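Local atomic coordinates of Myo-inositol phosphohydrolase (Mitsuokella multacida, PDB entry 4WU3), a protein that probably removes phosphate groups from myo-inositol hexakisphosphate (phytate) as a tyrosine-phosphatase-like enzyme, and binds inositol-(1,3,4,5)-tetrakisphosphate. Residues R354-M359 with P406-Q411; Y389-A394 with N533-F538; F396-L401 with Q494-K499; G414-M419 with N500-Y505. The protein carries 2 engineered substitutions. All coordinates share one frame; numbering follows the deposited sequence.

Contact 1: R354-M359 with P406-Q411; sequences RNFRTM and PVLKQQ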
# COMPACT_ATOMS: atom_id res chain seq x y z
N ARG A 354 -1.72 42.47 -15.73
CA ARG A 354 -0.63 41.60 -16.16
C ARG A 354 -0.96 40.93 -17.50
O ARG A 354 -2.11 40.65 -17.81
CB ARG A 354 -0.38 40.54 -15.09
CG ARG A 354 0.87 39.71 -15.29
CD ARG A 354 1.26 38.98 -14.00
NE ARG A 354 0.15 38.23 -13.42
CZ ARG A 354 0.05 36.90 -13.40
NH1 ARG A 354 1.01 36.14 -13.92
NH2 ARG A 354 -1.01 36.32 -12.85
N ASN A 355 0.07 40.72 -18.32
CA ASN A 355 -0.06 39.98 -19.59
C ASN A 355 -1.10 40.56 -20.54
O ASN A 355 -1.77 39.81 -21.28
CB ASN A 355 -0.37 38.51 -19.31
CG ASN A 355 0.75 37.81 -18.56
OD1 ASN A 355 1.92 38.11 -18.76
ND2 ASN A 355 0.39 36.87 -17.71
N PHE A 356 -1.22 41.89 -20.54
CA PHE A 356 -2.19 42.59 -21.38
C PHE A 356 -1.64 42.70 -22.78
O PHE A 356 -0.47 43.02 -22.95
CB PHE A 356 -2.46 44.01 -20.86
CG PHE A 356 -3.37 44.82 -21.76
CD1 PHE A 356 -4.74 44.67 -21.69
CD2 PHE A 356 -2.85 45.72 -22.67
CE1 PHE A 356 -5.58 45.40 -22.51
CE2 PHE A 356 -3.69 46.47 -23.48
CZ PHE A 356 -5.06 46.30 -23.41
N ARG A 357 -2.48 42.45 -23.78
CA ARG A 357 -2.08 42.65 -25.17
C ARG A 357 -3.29 42.81 -26.06
O ARG A 357 -4.38 42.33 -25.73
CB ARG A 357 -1.22 41.48 -25.67
CG ARG A 357 -1.95 40.15 -25.78
CD ARG A 357 -1.95 39.37 -24.47
NE ARG A 357 -2.28 37.96 -24.69
CZ ARG A 357 -2.44 37.06 -23.73
NH1 ARG A 357 -2.30 37.38 -22.47
NH2 ARG A 357 -2.76 35.83 -24.01
N THR A 358 -3.09 43.50 -27.18
CA THR A 358 -4.09 43.53 -28.24
C THR A 358 -3.42 42.97 -29.48
O THR A 358 -2.21 42.78 -29.50
CB THR A 358 -4.64 44.95 -28.54
OG1 THR A 358 -3.67 45.73 -29.26
CG2 THR A 358 -5.02 45.67 -27.25
N MET A 359 -4.20 42.70 -30.51
CA MET A 359 -3.64 42.16 -31.74
C MET A 359 -2.88 43.23 -32.52
O MET A 359 -2.29 42.93 -33.56
CB MET A 359 -4.75 41.55 -32.59
CG MET A 359 -5.44 40.38 -31.91
SD MET A 359 -4.25 39.07 -31.52
CE MET A 359 -3.80 39.42 -29.84
N PRO A 406 -9.37 53.18 -21.81
CA PRO A 406 -9.02 54.08 -22.91
C PRO A 406 -8.27 53.37 -24.02
O PRO A 406 -8.44 53.72 -25.19
CB PRO A 406 -8.12 55.14 -22.24
CG PRO A 406 -7.62 54.50 -20.99
CD PRO A 406 -8.71 53.56 -20.55
N VAL A 407 -7.45 52.39 -23.67
CA VAL A 407 -6.69 51.65 -24.67
C VAL A 407 -7.64 50.90 -25.61
O VAL A 407 -7.52 51.00 -26.83
CB VAL A 407 -5.69 50.68 -24.03
CG1 VAL A 407 -5.01 49.83 -25.09
CG2 VAL A 407 -4.64 51.45 -23.25
N LEU A 408 -8.59 50.17 -25.03
CA LEU A 408 -9.50 49.37 -25.85
C LEU A 408 -10.42 50.26 -26.67
O LEU A 408 -10.63 50.02 -27.86
CB LEU A 408 -10.31 48.38 -25.01
CG LEU A 408 -9.51 47.29 -24.28
CD1 LEU A 408 -10.47 46.32 -23.63
CD2 LEU A 408 -8.57 46.55 -25.21
N LYS A 409 -10.97 51.30 -26.05
CA LYS A 409 -11.82 52.24 -26.77
C LYS A 409 -11.05 52.94 -27.88
O LYS A 409 -11.60 53.23 -28.94
CB LYS A 409 -12.42 53.25 -25.81
CG LYS A 409 -13.47 52.61 -24.93
CD LYS A 409 -13.95 53.56 -23.86
CE LYS A 409 -15.16 52.99 -23.14
NZ LYS A 409 -15.65 53.93 -22.09
N GLN A 410 -9.77 53.20 -27.65
CA GLN A 410 -8.90 53.73 -28.70
C GLN A 410 -8.91 52.83 -29.94
O GLN A 410 -8.97 53.33 -31.05
CB GLN A 410 -7.48 53.86 -28.17
CG GLN A 410 -6.49 54.44 -29.17
CD GLN A 410 -6.79 55.88 -29.48
OE1 GLN A 410 -6.82 56.73 -28.58
NE2 GLN A 410 -7.00 56.19 -30.75
N GLN A 411 -8.84 51.52 -29.74
CA GLN A 411 -8.64 50.58 -30.86
C GLN A 411 -9.92 49.91 -31.35
O GLN A 411 -9.98 49.42 -32.47
CB GLN A 411 -7.63 49.50 -30.45
CG GLN A 411 -6.26 50.07 -30.12
CD GLN A 411 -5.28 49.02 -29.63
OE1 GLN A 411 -5.25 47.89 -30.13
NE2 GLN A 411 -4.47 49.40 -28.67
O HOH W 1 -1.65 47.68 -28.71
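Three groups hold the hydroxyl of Thr358: OG1 donates to Gln411 OE1 at 2.8 Å, a water donates to OG1 from 2.9 Å, and the backbone N of Asn360 adds a further bond. In this way the edge strand 357-358 of the mixed sheet of the phosphatase-like domain is tied to the last turn of helix 398-411, which lies against that sheet. The hydroxyl meets OE1 in the carbonyl plane, on a lone pair. An extended chain beyond CG carries the Gln411 amide out to the threonine, and NE2 donates to the same water at 3.3 Å, so both ends of the amide are used. Gln411 OE1 also accepts from Asn360 ND2.

Beside this polar knot lies an apolar one. With CG anti to its backbone N (chi1 175°), Phe356 reaches toward the helix and presents its rim: CZ lies 3.9 Å from Val407 CG1, which comes from the opposite direction, and 4.0 Å from CD2 of Leu408, which slides past it. A phenylalanine suits the place because its broad rim can meet the methyls of both Val407 and Leu408. Thr358 adds its methyl, CG2 lying 4.2 Å from Leu408 CD2.

Contact 2: Y389-A394 with N533-F538; sequences YMSGSA and NAWLHF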
# COMPACT_ATOMS: atom_id res chain seq x y z
N TYR A 389 -9.70 42.34 -33.79
CA TYR A 389 -10.35 42.99 -32.67
C TYR A 389 -10.38 42.11 -31.43
O TYR A 389 -11.43 41.74 -30.92
CB TYR A 389 -11.77 43.43 -33.06
CG TYR A 389 -11.83 44.34 -34.27
CD1 TYR A 389 -10.89 45.35 -34.47
CD2 TYR A 389 -12.85 44.20 -35.20
CE1 TYR A 389 -10.96 46.18 -35.57
CE2 TYR A 389 -12.93 45.02 -36.31
CZ TYR A 389 -11.98 46.01 -36.49
OH TYR A 389 -12.04 46.83 -37.60
N MET A 390 -9.20 41.77 -30.93
CA MET A 390 -9.11 40.87 -29.79
C MET A 390 -8.00 41.30 -28.87
O MET A 390 -6.95 41.78 -29.32
CB MET A 390 -8.86 39.45 -30.28
CG MET A 390 -8.64 38.44 -29.19
SD MET A 390 -8.45 36.78 -29.87
CE MET A 390 -6.86 36.94 -30.66
N SER A 391 -8.22 41.13 -27.57
CA SER A 391 -7.19 41.38 -26.58
C SER A 391 -7.28 40.31 -25.50
O SER A 391 -8.26 39.56 -25.45
CB SER A 391 -7.35 42.78 -25.99
OG SER A 391 -8.66 42.97 -25.50
N GLY A 392 -6.25 40.23 -24.66
CA GLY A 392 -6.25 39.32 -23.52
C GLY A 392 -5.45 39.86 -22.34
O GLY A 392 -4.64 40.77 -22.49
N SER A 393 -5.68 39.31 -21.16
CA SER A 393 -4.86 39.64 -20.01
C SER A 393 -5.17 38.74 -18.84
O SER A 393 -6.10 37.93 -18.88
CB SER A 393 -5.09 41.09 -19.59
OG SER A 393 -6.38 41.25 -19.00
N ALA A 394 -4.39 38.92 -17.78
CA ALA A 394 -4.71 38.36 -16.49
C ALA A 394 -5.96 39.01 -15.93
O ALA A 394 -6.51 39.94 -16.52
CB ALA A 394 -3.54 38.57 -15.53
N ASN A 533 -18.01 43.95 -35.82
CA ASN A 533 -16.99 44.80 -35.23
C ASN A 533 -16.88 44.64 -33.70
O ASN A 533 -16.23 45.46 -33.06
CB ASN A 533 -17.22 46.30 -35.49
CG ASN A 533 -17.65 46.63 -36.91
OD1 ASN A 533 -18.58 47.42 -37.13
ND2 ASN A 533 -16.95 46.07 -37.86
N ALA A 534 -17.53 43.64 -33.13
CA ALA A 534 -17.39 43.40 -31.69
C ALA A 534 -15.92 43.15 -31.37
O ALA A 534 -15.20 42.54 -32.16
CB ALA A 534 -18.23 42.20 -31.25
N TRP A 535 -15.48 43.67 -30.22
CA TRP A 535 -14.12 43.46 -29.74
C TRP A 535 -14.16 42.54 -28.53
O TRP A 535 -14.90 42.79 -27.58
CB TRP A 535 -13.51 44.80 -29.34
CG TRP A 535 -12.13 44.70 -28.81
CD1 TRP A 535 -11.74 44.11 -27.65
CD2 TRP A 535 -10.95 45.22 -29.42
NE1 TRP A 535 -10.38 44.23 -27.50
CE2 TRP A 535 -9.87 44.91 -28.57
CE3 TRP A 535 -10.69 45.91 -30.61
CZ2 TRP A 535 -8.56 45.27 -28.86
CZ3 TRP A 535 -9.38 46.26 -30.90
CH2 TRP A 535 -8.33 45.94 -30.03
N LEU A 536 -13.39 41.45 -28.57
CA LEU A 536 -13.38 40.48 -27.49
C LEU A 536 -12.12 40.57 -26.66
O LEU A 536 -11.02 40.39 -27.18
CB LEU A 536 -13.49 39.07 -28.04
CG LEU A 536 -14.73 38.77 -28.85
CD1 LEU A 536 -14.68 37.33 -29.34
CD2 LEU A 536 -15.99 39.03 -28.04
N HIS A 537 -12.29 40.83 -25.37
CA HIS A 537 -11.16 40.81 -24.44
C HIS A 537 -11.23 39.59 -23.53
O HIS A 537 -12.06 39.53 -22.64
CB HIS A 537 -11.12 42.06 -23.59
CG HIS A 537 -9.99 42.06 -22.60
ND1 HIS A 537 -8.74 42.55 -22.91
CD2 HIS A 537 -9.91 41.58 -21.34
CE1 HIS A 537 -7.94 42.39 -21.87
NE2 HIS A 537 -8.63 41.81 -20.91
N PHE A 538 -10.35 38.63 -23.76
CA PHE A 538 -10.33 37.43 -22.96
C PHE A 538 -9.46 37.59 -21.74
O PHE A 538 -8.35 38.13 -21.82
CB PHE A 538 -9.81 36.26 -23.77
CG PHE A 538 -10.70 35.87 -24.90
CD1 PHE A 538 -11.74 34.99 -24.71
CD2 PHE A 538 -10.49 36.39 -26.16
CE1 PHE A 538 -12.55 34.63 -25.77
CE2 PHE A 538 -11.31 36.05 -27.22
CZ PHE A 538 -12.34 35.16 -27.02
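Trp535 lays one face of its indole over the peptide joining Tyr389 to Met390, with Tyr389 C 3.7 Å above the ring plane, and CA of Tyr389 makes a CH-pi contact with the six-membered ring. The rim of the same ring does polar work: NE1 donates almost straight (168°) to Ser391 OG at 2.9 Å, nearly in the indole plane. That small hydroxyl, placed between backbone N and carbonyl carbon (chi1 53°), also meets His537 ND1 at 2.6 Å, in the imidazole plane, and so joins the two rings.

Strands 390-393 and 535-539 are parallel neighbours here, the latter running at its end into the loop 540-546 that lines the inositol phosphate pocket, as in tyrosine phosphatases. Backbone bonds alternate along the pair, among them Ser391 N to Leu536 O and Phe538 N to Ser391 O.

Further along, His537 NE2 donates to Ser393 OG at 3.0 Å, and this hydroxyl in turn donates to Ala394 O. Imidazole suits the spot because its two nitrogens reach two serines at once. CA of Gly392 lies over the face of the imidazole in a CH-pi contact. On the other side of the sheet, Met390 SD lies 4.0 Å from Phe538 CE2, an oblique Met-aromatic contact.

Contact 3: F396-L401 with Q494-K499; sequences FSNGEL and QQLVEK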
# COMPACT_ATOMS: atom_id res chain seq x y z
N PHE A 396 -8.24 41.41 -13.66
CA PHE A 396 -8.06 42.85 -13.40
C PHE A 396 -8.81 43.32 -12.15
O PHE A 396 -9.97 42.97 -11.92
CB PHE A 396 -8.52 43.68 -14.61
CG PHE A 396 -9.86 43.28 -15.17
CD1 PHE A 396 -11.03 43.69 -14.55
CD2 PHE A 396 -9.95 42.49 -16.30
CE1 PHE A 396 -12.27 43.31 -15.05
CE2 PHE A 396 -11.18 42.11 -16.82
CZ PHE A 396 -12.34 42.53 -16.19
N SER A 397 -8.11 44.12 -11.35
CA SER A 397 -8.73 44.89 -10.30
C SER A 397 -9.46 46.07 -10.94
O SER A 397 -9.35 46.28 -12.15
CB SER A 397 -7.65 45.43 -9.38
OG SER A 397 -6.75 46.21 -10.13
N ASN A 398 -10.17 46.86 -10.13
CA ASN A 398 -10.84 48.06 -10.63
C ASN A 398 -9.88 49.02 -11.31
O ASN A 398 -10.14 49.53 -12.40
CB ASN A 398 -11.54 48.81 -9.50
CG ASN A 398 -12.22 50.08 -9.99
OD1 ASN A 398 -12.81 50.10 -11.08
ND2 ASN A 398 -12.13 51.15 -9.21
N GLY A 399 -8.76 49.27 -10.64
CA GLY A 399 -7.76 50.19 -11.15
C GLY A 399 -7.22 49.75 -12.49
O GLY A 399 -6.88 50.57 -13.33
N GLU A 400 -7.10 48.44 -12.68
CA GLU A 400 -6.55 47.92 -13.91
C GLU A 400 -7.59 47.96 -15.01
O GLU A 400 -7.28 48.17 -16.17
CB GLU A 400 -6.00 46.52 -13.72
CG GLU A 400 -4.74 46.50 -12.88
CD GLU A 400 -4.42 45.13 -12.36
OE1 GLU A 400 -5.28 44.54 -11.67
OE2 GLU A 400 -3.30 44.65 -12.62
N LEU A 401 -8.85 47.79 -14.64
CA LEU A 401 -9.90 47.94 -15.63
C LEU A 401 -9.93 49.38 -16.14
O LEU A 401 -10.08 49.61 -17.34
CB LEU A 401 -11.27 47.56 -15.08
CG LEU A 401 -12.39 47.76 -16.09
CD1 LEU A 401 -12.25 46.84 -17.28
CD2 LEU A 401 -13.73 47.55 -15.40
N GLN A 494 -18.85 41.03 -13.27
CA GLN A 494 -19.88 41.48 -14.18
C GLN A 494 -20.40 42.86 -13.79
O GLN A 494 -20.49 43.75 -14.63
CB GLN A 494 -21.04 40.50 -14.23
CG GLN A 494 -22.26 41.09 -14.92
CD GLN A 494 -23.22 40.02 -15.36
OE1 GLN A 494 -23.33 38.97 -14.74
NE2 GLN A 494 -23.93 40.30 -16.44
N GLN A 495 -20.73 43.02 -12.50
CA GLN A 495 -21.18 44.30 -11.97
C GLN A 495 -20.14 45.36 -12.23
O GLN A 495 -20.46 46.43 -12.72
CB GLN A 495 -21.44 44.22 -10.47
CG GLN A 495 -22.72 43.49 -10.12
CD GLN A 495 -22.90 43.29 -8.63
OE1 GLN A 495 -21.97 42.94 -7.91
NE2 GLN A 495 -24.12 43.51 -8.17
N LEU A 496 -18.88 45.06 -11.91
CA LEU A 496 -17.79 46.00 -12.19
C LEU A 496 -17.71 46.37 -13.68
O LEU A 496 -17.59 47.54 -14.03
CB LEU A 496 -16.44 45.42 -11.74
CG LEU A 496 -15.23 46.32 -12.04
CD1 LEU A 496 -15.38 47.67 -11.35
CD2 LEU A 496 -13.94 45.63 -11.61
N VAL A 497 -17.75 45.36 -14.55
CA VAL A 497 -17.59 45.60 -15.99
C VAL A 497 -18.76 46.40 -16.58
O VAL A 497 -18.55 47.33 -17.35
CB VAL A 497 -17.42 44.27 -16.75
CG1 VAL A 497 -17.69 44.47 -18.23
CG2 VAL A 497 -16.01 43.72 -16.55
N GLU A 498 -19.98 46.06 -16.19
CA GLU A 498 -21.15 46.70 -16.80
C GLU A 498 -21.30 48.14 -16.33
O GLU A 498 -21.58 49.04 -17.11
CB GLU A 498 -22.40 45.88 -16.55
CG GLU A 498 -22.38 44.57 -17.34
CD GLU A 498 -23.58 43.68 -17.08
OE1 GLU A 498 -24.38 43.99 -16.16
OE2 GLU A 498 -23.73 42.66 -17.78
N LYS A 499 -21.05 48.34 -15.04
CA LYS A 499 -20.95 49.67 -14.43
C LYS A 499 -20.03 50.60 -15.22
O LYS A 499 -20.24 51.81 -15.25
CB LYS A 499 -20.46 49.49 -12.98
CG LYS A 499 -20.02 50.73 -12.22
CD LYS A 499 -19.45 50.31 -10.87
CE LYS A 499 -18.87 51.49 -10.09
NZ LYS A 499 -18.04 51.03 -8.94
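Leu496 and Leu401 supply the main apolar contact between helices 493-499 and 398-411, reaching toward each other tip to tip with Leu401 CD2 3.9 Å from Leu496 CG. In both residues CG stands anti to the backbone N (chi1 178°), which sends the branched ends straight across the gap. Phe396, just before helix 398-411, crosses Val497 at about a right angle and offers its rim, CZ lying 3.9 Å from Val497 CG2. Leu496 CD2 approaches the same edge more loosely, while Leu401 CD1 rests over one ring face. Phe396 also meets the ring of His539 edge-to-face, so the flat ring bridges the helix pair and the sheet.

One contact mixes polar and apolar character: Asn398 OD1 lies 3.5 Å from Leu496 CD1, a van der Waals touch, with the oxygen's hydrogen bond coming from Gln402 NE2.

No hydrogen bond crosses between the two segments; those within them are local. Ser397 is the N-cap of helix 398-411 and forms a capping box with Glu400: the backbone N of Ser397 donates to Glu400 OE1 at 2.9 Å, nearly straight (173°), and the return bond from Glu400 N to Ser397 OG is weak. Ser397 OG reaches Glu400 OE1 too, at 2.7 Å, from the opposite face of the carboxylate, and OE1 also bonds Thr346 OG1. In the other helix, Gln494 NE2 donates to Glu498 OE2 at 2.7 Å.

Between these segments the contact thus rests on apolar packing, with Asn500 adding a polar link through Leu496 O and Gln402 NE2, and the carboxylate of Glu400 may gain stability from the helix start it caps.

Contact 4: G414-M419 with N500-Y505; sequences GPIYIM and NGLHYY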
# COMPACT_ATOMS: atom_id res chain seq x y z
N GLY A 414 -16.25 48.79 -32.45
CA GLY A 414 -17.60 48.33 -32.13
C GLY A 414 -17.68 47.96 -30.66
O GLY A 414 -16.74 48.22 -29.91
N PRO A 415 -18.77 47.33 -30.25
CA PRO A 415 -18.98 47.01 -28.83
C PRO A 415 -17.90 46.07 -28.24
O PRO A 415 -17.43 45.14 -28.92
CB PRO A 415 -20.37 46.36 -28.79
CG PRO A 415 -20.70 45.99 -30.20
CD PRO A 415 -19.82 46.77 -31.13
N ILE A 416 -17.51 46.35 -27.00
CA ILE A 416 -16.43 45.63 -26.34
C ILE A 416 -16.98 44.65 -25.31
O ILE A 416 -17.73 45.05 -24.41
CB ILE A 416 -15.48 46.60 -25.62
CG1 ILE A 416 -14.87 47.58 -26.63
CG2 ILE A 416 -14.37 45.83 -24.91
CD1 ILE A 416 -14.20 48.77 -25.98
N TYR A 417 -16.61 43.38 -25.45
CA TYR A 417 -17.04 42.34 -24.51
C TYR A 417 -15.85 41.87 -23.68
O TYR A 417 -14.78 41.60 -24.21
CB TYR A 417 -17.64 41.11 -25.23
CG TYR A 417 -18.95 41.37 -25.92
CD1 TYR A 417 -18.97 42.02 -27.15
CD2 TYR A 417 -20.15 40.97 -25.37
CE1 TYR A 417 -20.16 42.28 -27.80
CE2 TYR A 417 -21.35 41.22 -26.02
CZ TYR A 417 -21.34 41.88 -27.24
OH TYR A 417 -22.51 42.15 -27.92
N ILE A 418 -16.05 41.79 -22.37
CA ILE A 418 -15.11 41.13 -21.50
C ILE A 418 -15.54 39.66 -21.42
O ILE A 418 -16.65 39.35 -21.00
CB ILE A 418 -15.10 41.75 -20.08
CG1 ILE A 418 -14.64 43.21 -20.13
CG2 ILE A 418 -14.24 40.94 -19.13
CD1 ILE A 418 -13.28 43.45 -20.77
N MET A 419 -14.66 38.77 -21.89
CA MET A 419 -14.93 37.34 -21.89
C MET A 419 -14.21 36.70 -20.70
O MET A 419 -13.01 36.41 -20.77
CB MET A 419 -14.47 36.71 -23.20
CG MET A 419 -14.99 37.38 -24.47
SD MET A 419 -16.79 37.28 -24.68
CE MET A 419 -17.04 35.52 -24.91
N ASN A 500 -18.99 50.04 -15.85
CA ASN A 500 -18.05 50.84 -16.66
C ASN A 500 -18.35 50.82 -18.16
O ASN A 500 -17.48 51.15 -18.98
CB ASN A 500 -16.61 50.40 -16.39
CG ASN A 500 -16.07 50.97 -15.08
OD1 ASN A 500 -15.60 52.11 -15.02
ND2 ASN A 500 -16.14 50.18 -14.02
N GLY A 501 -19.57 50.44 -18.51
CA GLY A 501 -20.06 50.59 -19.88
C GLY A 501 -19.62 49.52 -20.87
O GLY A 501 -19.65 49.73 -22.08
N LEU A 502 -19.22 48.36 -20.36
CA LEU A 502 -18.83 47.26 -21.23
C LEU A 502 -19.78 46.09 -21.06
O LEU A 502 -20.49 46.00 -20.07
CB LEU A 502 -17.40 46.80 -20.91
CG LEU A 502 -16.32 47.88 -20.94
CD1 LEU A 502 -15.01 47.32 -20.40
CD2 LEU A 502 -16.13 48.41 -22.35
N HIS A 503 -19.78 45.19 -22.03
CA HIS A 503 -20.57 43.97 -21.94
C HIS A 503 -19.78 42.85 -21.29
O HIS A 503 -18.56 42.89 -21.22
CB HIS A 503 -21.02 43.53 -23.33
CG HIS A 503 -21.78 44.57 -24.07
ND1 HIS A 503 -21.18 45.61 -24.74
CD2 HIS A 503 -23.11 44.73 -24.25
CE1 HIS A 503 -22.11 46.37 -25.29
NE2 HIS A 503 -23.29 45.86 -25.01
N TYR A 504 -20.50 41.84 -20.83
CA TYR A 504 -19.86 40.77 -20.10
C TYR A 504 -20.39 39.42 -20.55
O TYR A 504 -21.57 39.25 -20.76
CB TYR A 504 -20.12 40.95 -18.60
CG TYR A 504 -19.55 39.86 -17.71
CD1 TYR A 504 -18.22 39.90 -17.29
CD2 TYR A 504 -20.34 38.82 -17.26
CE1 TYR A 504 -17.70 38.92 -16.47
CE2 TYR A 504 -19.84 37.84 -16.44
CZ TYR A 504 -18.52 37.89 -16.04
OH TYR A 504 -18.00 36.91 -15.21
N TYR A 505 -19.48 38.46 -20.71
CA TYR A 505 -19.88 37.10 -20.97
C TYR A 505 -18.96 36.14 -20.21
O TYR A 505 -17.76 36.36 -20.11
CB TYR A 505 -19.89 36.79 -22.48
CG TYR A 505 -20.65 35.52 -22.80
CD1 TYR A 505 -22.01 35.55 -23.08
CD2 TYR A 505 -20.01 34.29 -22.79
CE1 TYR A 505 -22.71 34.38 -23.33
CE2 TYR A 505 -20.70 33.12 -23.05
CZ TYR A 505 -22.05 33.16 -23.32
OH TYR A 505 -22.72 31.98 -23.55
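Tyr417 and His503 stack in parallel-displaced fashion, centroids 4.8 Å apart and planes 28° from parallel, with His503 CG over the rim of the tyrosine face. The closest approach of the pair is nearer the backbone, His503 CB against Tyr417 CD2 at 3.4 Å, and Pro415 CB flanks the imidazole at CE1, 3.9 Å away. Flat rings suit this exposed margin of the sheet, since each can shield the other. On the same face Met419 bends at chi2 and chi3 (-65° and -66°) and lays SD 3.8 Å from Tyr505 CB, its flexible chain fitting against the aromatic root. On the other face, where Tyr504 also lies, Leu502 spreads its two methyls, CD2 to Ile416 CB at 3.8 Å and CD1 to Ile418 CG1 at 4.1 Å.

Beneath these side chains the strands run parallel, and their bonds set the pairing. His503 N donates to Ile416 O, Ile418 N to His503 O at 3.0 Å, and Tyr505 N to Ile418 O. The turn into the second strand is a Schellman motif, where Gly501, with its positive phi, closes the preceding helix and turns Leu502 toward the sheet.

Farther out, Tyr505 OH bonds to Glu522 and its ring takes a cation-pi contact from Lys449, while Tyr504 OH is held by Asp420. Strand 503-509 is the outermost of the five-stranded mixed sheet. Helix 517-529 packs on the Tyr417 and Tyr505 side, through Phe526, whereas helices 398-411 and 493-499 back the side of Ile416, Ile418 and Leu502.

Contacts 1, 2 and 4 all reach one mixed sheet, whose strands run in the order 357-358, 390-393, 535-539, 416-422, 503-509; contact 3 lies beside it. Helix 398-411 serves contacts 1 and 3, and links strand 390-393 to strand 416-422 in a beta-alpha-beta crossover with strand 535-539 between them. Centres of contacts 1 and 2 are about 8 Å apart, those of 2 and 4 about 9 Å, and those of 1 and 3 about 15 Å. Along the chain, contact 1 closes before contact 4 opens, while contacts 3 and 4 are nested within the loop closed by contact 2. Contact 2 includes strand 535-539, which leads into ligand-binding loop 540-546; contact 4 uses that strand's other neighbour.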